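Local coordinates for protein catechol 1,2-dioxygenase (PDB 2AZQ) that probably cleaves the catechol ring between its two hydroxyls with molecular oxygen, giving cis,cis-muconate at a ferric iron centre, at residues A[97-101]-A[286-291]. Sequence-based numbering, arbitrary orientation.
Sequences LGGGT and FDFRLQ
Thr101 and Arg289 meet in a surface contact between the glycine-rich linker that follows helix 80-94 and the end of strand 281-289. The two segments run nearly antiparallel, their end-to-end directions 169° apart. Two hydrogen bonds join the same pair of residues. Thr101 N donates to Arg289 O at 3.0 Å. Arg289 N donates to Thr101 OG1 at 2.8 Å, and this bond is close to straight (169°). The second bond ends on a side-chain oxygen and not on the main-chain carbonyl used in a regular strand pair. The first torsion of Thr101 (-39°) keeps OG1 beside its own backbone N, which lets OG1 reach Arg289 N while the backbone N reaches Arg289 O.

The other branch of the threonine turns to the aromatic side chains. Thr101 CG2 meets the edge of the Phe286 ring near its plane, 4.1 Å from Phe286 CE2. The Phe286 ring in turn places CD2 over one face of the Phe288 ring, offset toward the rim. Phe288 also packs on Phe224. The Phe288 side chain lies about 9 Å from that of the iron ligand His223.

Gly100 passes close to the strand end, and its CA makes a CA-H...O contact with Arg289 O at 3.3 Å. That carbonyl oxygen thus serves two neighbours in the linker. The aliphatic part of Arg289 runs past Gly100, with CB 3.9 Å from Gly100 CA. Its guanidinium leads away, to weak hydrogen bonds with the carbonyls of Asp141 and Ala142. Farther along, Gln291 reaches toward Leu97, with OE1 3.7 Å from Leu97 CB. Its OE1 has a weak hydrogen bond from Arg232.

The arrangement joins the linker from the helical N-terminal region to the end of strand 281-289 in the beta-rich catalytic domain of an intradiol dioxygenase.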
loop_
_atom_site.group_PDB
_atom_site.type_symbol
_atom_site.label_atom_id
_atom_site.label_comp_id
_atom_site.label_asym_id
_atom_site.label_seq_id
_atom_site.Cartn_x
_atom_site.Cartn_y
_atom_site.Cartn_z
ATOM N N LEU A 97 -25.368 -14.118 19.919
ATOM C CA LEU A 97 -24.180 -14.774 20.469
ATOM C C LEU A 97 -23.499 -13.919 21.556
ATOM O O LEU A 97 -22.390 -13.450 21.354
ATOM C CB LEU A 97 -23.180 -15.068 19.338
ATOM C CG LEU A 97 -23.620 -15.860 18.097
ATOM C CD1 LEU A 97 -22.468 -15.968 17.108
ATOM C CD2 LEU A 97 -24.089 -17.244 18.495
ATOM N N GLY A 98 -24.172 -13.717 22.693
ATOM C CA GLY A 98 -23.620 -12.935 23.796
ATOM C C GLY A 98 -22.551 -13.708 24.565
ATOM O O GLY A 98 -22.813 -14.351 25.590
ATOM N N GLY A 99 -21.326 -13.614 24.063
ATOM C CA GLY A 99 -20.189 -14.321 24.633
ATOM C C GLY A 99 -19.660 -14.072 26.019
ATOM O O GLY A 99 -20.284 -13.423 26.834
ATOM N N GLY A 100 -18.493 -14.648 26.273
ATOM C CA GLY A 100 -17.846 -14.517 27.559
ATOM C C GLY A 100 -16.917 -13.328 27.540
ATOM O O GLY A 100 -17.368 -12.181 27.564
ATOM N N THR A 101 -15.619 -13.593 27.486
ATOM C CA THR A 101 -14.638 -12.514 27.465
ATOM C C THR A 101 -14.733 -11.724 26.147
ATOM O O THR A 101 -14.779 -12.307 25.054
ATOM C CB THR A 101 -13.230 -13.083 27.577
ATOM O OG1 THR A 101 -13.236 -14.172 28.505
ATOM C CG2 THR A 101 -12.271 -12.025 28.074
ATOM N N PHE A 286 -6.181 -14.048 35.420
ATOM C CA PHE A 286 -7.227 -13.655 34.510
ATOM C C PHE A 286 -7.770 -14.926 33.848
ATOM O O PHE A 286 -6.989 -15.784 33.414
ATOM C CB PHE A 286 -6.634 -12.698 33.470
ATOM C CG PHE A 286 -7.644 -11.963 32.677
ATOM C CD1 PHE A 286 -7.942 -10.641 32.972
ATOM C CD2 PHE A 286 -8.323 -12.595 31.629
ATOM C CE1 PHE A 286 -8.914 -9.943 32.229
ATOM C CE2 PHE A 286 -9.302 -11.906 30.878
ATOM C CZ PHE A 286 -9.596 -10.579 31.182
ATOM N N ASP A 287 -9.103 -15.032 33.805
ATOM C CA ASP A 287 -9.805 -16.169 33.207
ATOM C C ASP A 287 -10.532 -15.780 31.932
ATOM O O ASP A 287 -11.053 -14.667 31.782
ATOM C CB ASP A 287 -10.865 -16.735 34.147
ATOM C CG ASP A 287 -10.316 -17.110 35.491
ATOM O OD1 ASP A 287 -9.411 -17.967 35.553
ATOM O OD2 ASP A 287 -10.810 -16.545 36.488
ATOM N N PHE A 288 -10.601 -16.729 31.015
ATOM C CA PHE A 288 -11.286 -16.480 29.765
ATOM C C PHE A 288 -12.472 -17.393 29.770
ATOM O O PHE A 288 -12.370 -18.542 30.198
ATOM C CB PHE A 288 -10.362 -16.784 28.599
ATOM C CG PHE A 288 -9.049 -16.092 28.701
ATOM C CD1 PHE A 288 -8.041 -16.612 29.508
ATOM C CD2 PHE A 288 -8.828 -14.888 28.014
ATOM C CE1 PHE A 288 -6.822 -15.942 29.627
ATOM C CE2 PHE A 288 -7.607 -14.208 28.130
ATOM C CZ PHE A 288 -6.602 -14.732 28.932
ATOM N N ARG A 289 -13.603 -16.850 29.345
ATOM C CA ARG A 289 -14.850 -17.587 29.290
ATOM C C ARG A 289 -15.197 -17.640 27.805
ATOM O O ARG A 289 -15.329 -16.593 27.170
ATOM C CB ARG A 289 -15.909 -16.824 30.091
ATOM C CG ARG A 289 -17.229 -17.545 30.180
ATOM C CD ARG A 289 -18.192 -16.891 31.107
ATOM N NE ARG A 289 -19.287 -17.828 31.304
ATOM C CZ ARG A 289 -20.329 -17.650 32.123
ATOM N NH1 ARG A 289 -20.446 -16.540 32.859
ATOM N NH2 ARG A 289 -21.256 -18.607 32.223
ATOM N N LEU A 290 -15.317 -18.844 27.246
ATOM C CA LEU A 290 -15.615 -18.990 25.816
ATOM C C LEU A 290 -17.086 -19.238 25.519
ATOM O O LEU A 290 -17.903 -19.416 26.414
ATOM C CB LEU A 290 -14.801 -20.131 25.187
ATOM C CG LEU A 290 -13.275 -20.163 25.308
ATOM C CD1 LEU A 290 -12.758 -21.430 24.682
ATOM C CD2 LEU A 290 -12.643 -18.969 24.629
ATOM N N GLN A 291 -17.401 -19.251 24.232
ATOM C CA GLN A 291 -18.750 -19.472 23.761
ATOM C C GLN A 291 -18.869 -20.807 23.072
ATOM O O GLN A 291 -17.889 -21.328 22.515
ATOM C CB GLN A 291 -19.130 -18.396 22.763
ATOM C CG GLN A 291 -19.266 -17.005 23.347
ATOM C CD GLN A 291 -19.598 -15.972 22.278
ATOM O OE1 GLN A 291 -20.379 -16.238 21.371
ATOM N NE2 GLN A 291 -19.014 -14.790 22.390
#